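PDB 5IM3: ribonucleoside-diphosphate reductase from Pseudomonas aeruginosa, which probably supplies the precursors for DNA synthesis by reducing ribonucleoside diphosphates to deoxyribonucleotides, and binds dATP as an allosterically regulated enzyme. Local coordinates for residues 510-522 and 566-580. Residues are numbered along the deposited sequence; the frame is centred on the assembly and turned at random.
Sequences PDLHDLYGKAFEE and KDPCNLRSPQQHVGV
Two torsions bring Tyr-516 and Lys-566 into each other's segments: chi1 of 56° sets Tyr-516 CG between the backbone N and the carbonyl carbon, and the ring extends toward helix 566-571, while the lysine, with CG trans to its N and the chain extended beyond, runs straight to the turn before helix 517-532. There Lys-566 NZ donates to Leu-515 O at 2.8 Å, almost in line with the carbonyl (160°), and weakly to Leu-512 O; a salt bridge to Glu-455 adds an anionic partner. Asn-570 CB lies over one face of the Tyr-516 ring, 3.7 Å from its centroid and near the ring normal, a CH-pi contact, and the amide plane is nearly parallel to the ring plane. That amide is fixed at both ends, ND2 to Lys-566 O and OD1 to Val-581 N. Leu-571 CD2 meets the ring edge in plane, 3.7 Å from Tyr-516 CE1, and Tyr-516 OH donates to Gln-576 OE1 at 3.1 Å. Gln-576 NE2 in turn holds Ser-573 O at 2.8 Å, bracing the type I turn 573-576. Gly-517 N points at Asp-567 OD1 (3.0 Å, 170°), arriving from above the carboxylate plane; Asp-567 OD2 accepts from Asp-489 N and from a water that also donates to Glu-521 OE2. The contact thus joins the start of helix 517-532 to helix 566-571, which directly follows strand 562-565, parallel neighbour of 482-487 in the ten-stranded alpha/beta barrel of the ribonucleotide reductase large chain.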
loop_
_atom_site.group_PDB
_atom_site.type_symbol
_atom_site.label_atom_id
_atom_site.label_comp_id
_atom_site.label_asym_id
_atom_site.label_seq_id
_atom_site.Cartn_x
_atom_site.Cartn_y
_atom_site.Cartn_z
ATOM N N PRO A 510 9.399 19.784 41.074
ATOM C CA PRO A 510 8.051 19.754 41.669
ATOM C C PRO A 510 7.306 21.075 41.604
ATOM O O PRO A 510 6.096 21.086 41.863
ATOM C CB PRO A 510 8.320 19.343 43.124
ATOM C CG PRO A 510 9.742 19.739 43.384
ATOM C CD PRO A 510 10.458 19.566 42.078
ATOM N N ASP A 511 7.970 22.175 41.261
ATOM C CA ASP A 511 7.330 23.483 41.249
ATOM C C ASP A 511 6.745 23.860 39.892
ATOM O O ASP A 511 5.958 24.808 39.824
ATOM C CB ASP A 511 8.328 24.561 41.701
ATOM C CG ASP A 511 9.646 24.498 40.945
ATOM O OD1 ASP A 511 10.120 23.378 40.660
ATOM O OD2 ASP A 511 10.209 25.570 40.637
ATOM N N LEU A 512 7.079 23.131 38.823
ATOM C CA LEU A 512 6.648 23.525 37.481
ATOM C C LEU A 512 5.139 23.420 37.316
ATOM O O LEU A 512 4.502 24.318 36.754
ATOM C CB LEU A 512 7.343 22.662 36.425
ATOM C CG LEU A 512 8.789 22.981 36.039
ATOM C CD1 LEU A 512 9.208 22.107 34.865
ATOM C CD2 LEU A 512 8.979 24.455 35.694
ATOM N N HIS A 513 4.552 22.313 37.770
ATOM C CA HIS A 513 3.134 22.072 37.524
ATOM C C HIS A 513 2.269 23.210 38.058
ATOM O O HIS A 513 1.268 23.581 37.434
ATOM C CB HIS A 513 2.726 20.739 38.149
ATOM C CG HIS A 513 1.299 20.363 37.896
ATOM N ND1 HIS A 513 0.731 20.389 36.639
ATOM C CD2 HIS A 513 0.327 19.950 38.740
ATOM C CE1 HIS A 513 -0.530 20.004 36.723
ATOM N NE2 HIS A 513 -0.801 19.733 37.987
ATOM N N ASP A 514 2.638 23.783 39.208
ATOM C CA ASP A 514 1.857 24.870 39.789
ATOM C C ASP A 514 2.180 26.229 39.183
ATOM O O ASP A 514 1.379 27.159 39.327
ATOM C CB ASP A 514 2.074 24.933 41.305
ATOM C CG ASP A 514 1.314 23.856 42.051
ATOM O OD1 ASP A 514 0.373 23.275 41.475
ATOM O OD2 ASP A 514 1.650 23.598 43.223
ATOM N N LEU A 515 3.327 26.378 38.530
ATOM C CA LEU A 515 3.647 27.631 37.867
ATOM C C LEU A 515 2.950 27.712 36.509
ATOM O O LEU A 515 2.535 26.705 35.930
ATOM C CB LEU A 515 5.159 27.777 37.692
ATOM C CG LEU A 515 6.009 27.881 38.963
ATOM C CD1 LEU A 515 7.491 27.862 38.605
ATOM C CD2 LEU A 515 5.672 29.127 39.763
ATOM N N TYR A 516 2.821 28.937 36.003
ATOM C CA TYR A 516 2.213 29.169 34.699
ATOM C C TYR A 516 2.661 30.530 34.188
ATOM O O TYR A 516 3.200 31.350 34.936
ATOM C CB TYR A 516 0.683 29.084 34.770
ATOM C CG TYR A 516 0.051 30.025 35.775
ATOM C CD1 TYR A 516 -0.273 31.331 35.426
ATOM C CD2 TYR A 516 -0.228 29.604 37.069
ATOM C CE1 TYR A 516 -0.855 32.192 36.341
ATOM C CE2 TYR A 516 -0.808 30.456 37.991
ATOM C CZ TYR A 516 -1.120 31.749 37.622
ATOM O OH TYR A 516 -1.699 32.602 38.534
ATOM N N GLY A 517 2.432 30.760 32.894
ATOM C CA GLY A 517 2.781 32.030 32.285
ATOM C C GLY A 517 4.284 32.253 32.244
ATOM O O GLY A 517 5.078 31.323 32.089
ATOM N N LYS A 518 4.676 33.522 32.386
ATOM C CA LYS A 518 6.094 33.871 32.377
ATOM C C LYS A 518 6.855 33.141 33.474
ATOM O O LYS A 518 7.985 32.685 33.261
ATOM C CB LYS A 518 6.265 35.381 32.538
ATOM C CG LYS A 518 6.176 36.168 31.245
ATOM C CD LYS A 518 6.673 37.592 31.439
ATOM C CE LYS A 518 6.859 38.300 30.109
ATOM N NZ LYS A 518 5.600 38.337 29.320
ATOM N N ALA A 519 6.257 33.031 34.661
ATOM C CA ALA A 519 6.923 32.348 35.765
ATOM C C ALA A 519 7.305 30.924 35.382
ATOM O O ALA A 519 8.409 30.466 35.694
ATOM C CB ALA A 519 6.022 32.352 37.000
ATOM N N PHE A 520 6.406 30.208 34.703
ATOM C CA PHE A 520 6.722 28.846 34.286
ATOM C C PHE A 520 7.856 28.828 33.270
ATOM O O PHE A 520 8.776 28.010 33.374
ATOM C CB PHE A 520 5.487 28.163 33.700
ATOM C CG PHE A 520 5.795 26.874 32.984
ATOM C CD1 PHE A 520 5.833 25.675 33.676
ATOM C CD2 PHE A 520 6.058 26.863 31.622
ATOM C CE1 PHE A 520 6.122 24.489 33.020
ATOM C CE2 PHE A 520 6.347 25.682 30.968
ATOM C CZ PHE A 520 6.378 24.494 31.669
ATOM N N GLU A 521 7.808 29.726 32.284
ATOM C CA GLU A 521 8.771 29.676 31.189
ATOM C C GLU A 521 10.176 30.002 31.673
ATOM O O GLU A 521 11.153 29.411 31.197
ATOM C CB GLU A 521 8.340 30.633 30.078
ATOM C CG GLU A 521 6.957 30.321 29.526
ATOM C CD GLU A 521 6.654 31.050 28.230
ATOM O OE1 GLU A 521 7.538 31.773 27.726
ATOM O OE2 GLU A 521 5.525 30.895 27.717
ATOM N N GLU A 522 10.298 30.940 32.614
ATOM C CA GLU A 522 11.599 31.223 33.212
ATOM C C GLU A 522 12.109 30.019 33.992
ATOM O O GLU A 522 13.253 29.580 33.809
ATOM C CB GLU A 522 11.499 32.451 34.119
ATOM C CG GLU A 522 12.721 32.675 35.003
ATOM C CD GLU A 522 12.610 33.925 35.847
ATOM O OE1 GLU A 522 11.714 34.751 35.572
ATOM O OE2 GLU A 522 13.420 34.074 36.788
ATOM N N LYS A 566 -2.881 24.960 29.246
ATOM C CA LYS A 566 -2.761 25.197 30.678
ATOM C C LYS A 566 -2.728 26.685 31.011
ATOM O O LYS A 566 -3.335 27.118 31.997
ATOM C CB LYS A 566 -1.499 24.493 31.189
ATOM C CG LYS A 566 -0.919 25.012 32.495
ATOM C CD LYS A 566 0.399 24.327 32.790
ATOM C CE LYS A 566 1.015 24.842 34.074
ATOM N NZ LYS A 566 2.453 24.465 34.175
ATOM N N ASP A 567 -2.025 27.478 30.214
ATOM C CA ASP A 567 -1.726 28.853 30.594
ATOM C C ASP A 567 -2.924 29.788 30.443
ATOM O O ASP A 567 -3.168 30.605 31.344
ATOM C CB ASP A 567 -0.528 29.355 29.788
ATOM C CG ASP A 567 0.780 28.729 30.255
ATOM O OD1 ASP A 567 0.965 28.584 31.482
ATOM O OD2 ASP A 567 1.615 28.368 29.401
ATOM N N PRO A 568 -3.694 29.729 29.352
ATOM C CA PRO A 568 -4.930 30.531 29.320
ATOM C C PRO A 568 -5.926 30.131 30.400
ATOM O O PRO A 568 -6.635 31.000 30.922
ATOM C CB PRO A 568 -5.482 30.292 27.904
ATOM C CG PRO A 568 -4.760 29.107 27.379
ATOM C CD PRO A 568 -3.419 29.103 28.046
ATOM N N CYS A 569 -5.993 28.846 30.764
ATOM C CA CYS A 569 -6.873 28.436 31.855
ATOM C C CYS A 569 -6.457 29.055 33.183
ATOM O O CYS A 569 -7.309 29.306 34.041
ATOM C CB CYS A 569 -6.891 26.912 31.988
ATOM S SG CYS A 569 -7.682 26.031 30.631
ATOM N N ASN A 570 -5.162 29.295 33.380
ATOM C CA ASN A 570 -4.681 29.816 34.655
ATOM C C ASN A 570 -4.588 31.335 34.665
ATOM O O ASN A 570 -4.983 31.971 35.648
ATOM C CB ASN A 570 -3.310 29.218 34.996
ATOM C CG ASN A 570 -3.417 27.889 35.715
ATOM O OD1 ASN A 570 -3.648 27.843 36.922
ATOM N ND2 ASN A 570 -3.241 26.799 34.978
ATOM N N LEU A 571 -4.068 31.930 33.589
ATOM C CA LEU A 571 -3.917 33.379 33.539
ATOM C C LEU A 571 -5.264 34.089 33.546
ATOM O O LEU A 571 -5.356 35.232 34.006
ATOM C CB LEU A 571 -3.117 33.777 32.298
ATOM C CG LEU A 571 -1.629 33.427 32.346
ATOM C CD1 LEU A 571 -1.002 33.531 30.970
ATOM C CD2 LEU A 571 -0.911 34.340 33.324
ATOM N N ARG A 572 -6.313 33.436 33.053
ATOM C CA ARG A 572 -7.641 34.029 33.006
ATOM C C ARG A 572 -8.552 33.521 34.115
ATOM O O ARG A 572 -9.706 33.952 34.197
ATOM C CB ARG A 572 -8.287 33.762 31.645
ATOM C CG ARG A 572 -7.441 34.226 30.467
ATOM C CD ARG A 572 -8.227 34.184 29.166
ATOM N NE ARG A 572 -9.434 34.997 29.239
ATOM C CZ ARG A 572 -10.401 34.992 28.328
ATOM N NH1 ARG A 572 -10.306 34.209 27.263
ATOM N NH2 ARG A 572 -11.464 35.772 28.485
ATOM N N SER A 573 -8.064 32.625 34.965
ATOM C CA SER A 573 -8.869 32.139 36.076
ATOM C C SER A 573 -9.076 33.265 37.085
ATOM O O SER A 573 -8.102 33.916 37.483
ATOM C CB SER A 573 -8.193 30.946 36.745
ATOM O OG SER A 573 -8.920 30.519 37.882
ATOM N N PRO A 574 -10.311 33.539 37.515
ATOM C CA PRO A 574 -10.513 34.577 38.540
ATOM C C PRO A 574 -9.967 34.207 39.910
ATOM O O PRO A 574 -9.903 35.083 40.784
ATOM C CB PRO A 574 -12.040 34.739 38.585
ATOM C CG PRO A 574 -12.533 34.164 37.301
ATOM C CD PRO A 574 -11.591 33.055 36.973
ATOM N N GLN A 575 -9.572 32.953 40.125
ATOM C CA GLN A 575 -9.171 32.468 41.441
ATOM C C GLN A 575 -7.667 32.217 41.537
ATOM O O GLN A 575 -7.229 31.339 42.283
ATOM C CB GLN A 575 -9.949 31.197 41.778
ATOM C CG GLN A 575 -11.444 31.422 41.981
ATOM C CD GLN A 575 -11.739 32.213 43.242
ATOM O OE1 GLN A 575 -11.754 33.443 43.230
ATOM N NE2 GLN A 575 -11.968 31.508 44.342
ATOM N N GLN A 576 -6.863 32.983 40.794
ATOM C CA GLN A 576 -5.415 32.804 40.826
ATOM C C GLN A 576 -4.823 33.097 42.197
ATOM O O GLN A 576 -3.728 32.616 42.502
ATOM C CB GLN A 576 -4.742 33.710 39.796
ATOM C CG GLN A 576 -5.096 33.394 38.363
ATOM C CD GLN A 576 -4.669 34.491 37.404
ATOM O OE1 GLN A 576 -3.489 34.831 37.315
ATOM N NE2 GLN A 576 -5.632 35.051 36.681
ATOM N N HIS A 577 -5.514 33.882 43.020
ATOM C CA HIS A 577 -4.967 34.326 44.295
ATOM C C HIS A 577 -5.047 33.270 45.387
ATOM O O HIS A 577 -4.481 33.478 46.467
ATOM C CB HIS A 577 -5.706 35.582 44.765
ATOM C CG HIS A 577 -7.143 35.339 45.114
ATOM N ND1 HIS A 577 -8.055 34.843 44.207
ATOM C CD2 HIS A 577 -7.825 35.524 46.269
ATOM C CE1 HIS A 577 -9.235 34.732 44.788
ATOM N NE2 HIS A 577 -9.124 35.138 46.039
ATOM N N VAL A 578 -5.725 32.152 45.142
ATOM C CA VAL A 578 -6.012 31.201 46.208
ATOM C C VAL A 578 -5.792 29.772 45.724
ATOM O O VAL A 578 -6.017 28.817 46.474
ATOM C CB VAL A 578 -7.449 31.410 46.730
ATOM C CG1 VAL A 578 -8.477 30.866 45.743
ATOM C CG2 VAL A 578 -7.629 30.793 48.104
ATOM N N GLY A 579 -5.345 29.609 44.483
ATOM C CA GLY A 579 -5.089 28.275 43.973
ATOM C C GLY A 579 -4.650 28.306 42.526
ATOM O O GLY A 579 -4.415 29.367 41.943
ATOM N N VAL A 580 -4.555 27.106 41.957
ATOM C CA VAL A 580 -4.062 26.887 40.603
ATOM C C VAL A 580 -4.993 25.904 39.908
ATOM O O VAL A 580 -5.483 24.953 40.527
ATOM C CB VAL A 580 -2.609 26.351 40.615
ATOM C CG1 VAL A 580 -2.176 25.875 39.224
ATOM C CG2 VAL A 580 -1.645 27.415 41.136
HETATM O O HOH W 1 4.183 28.322 29.209
#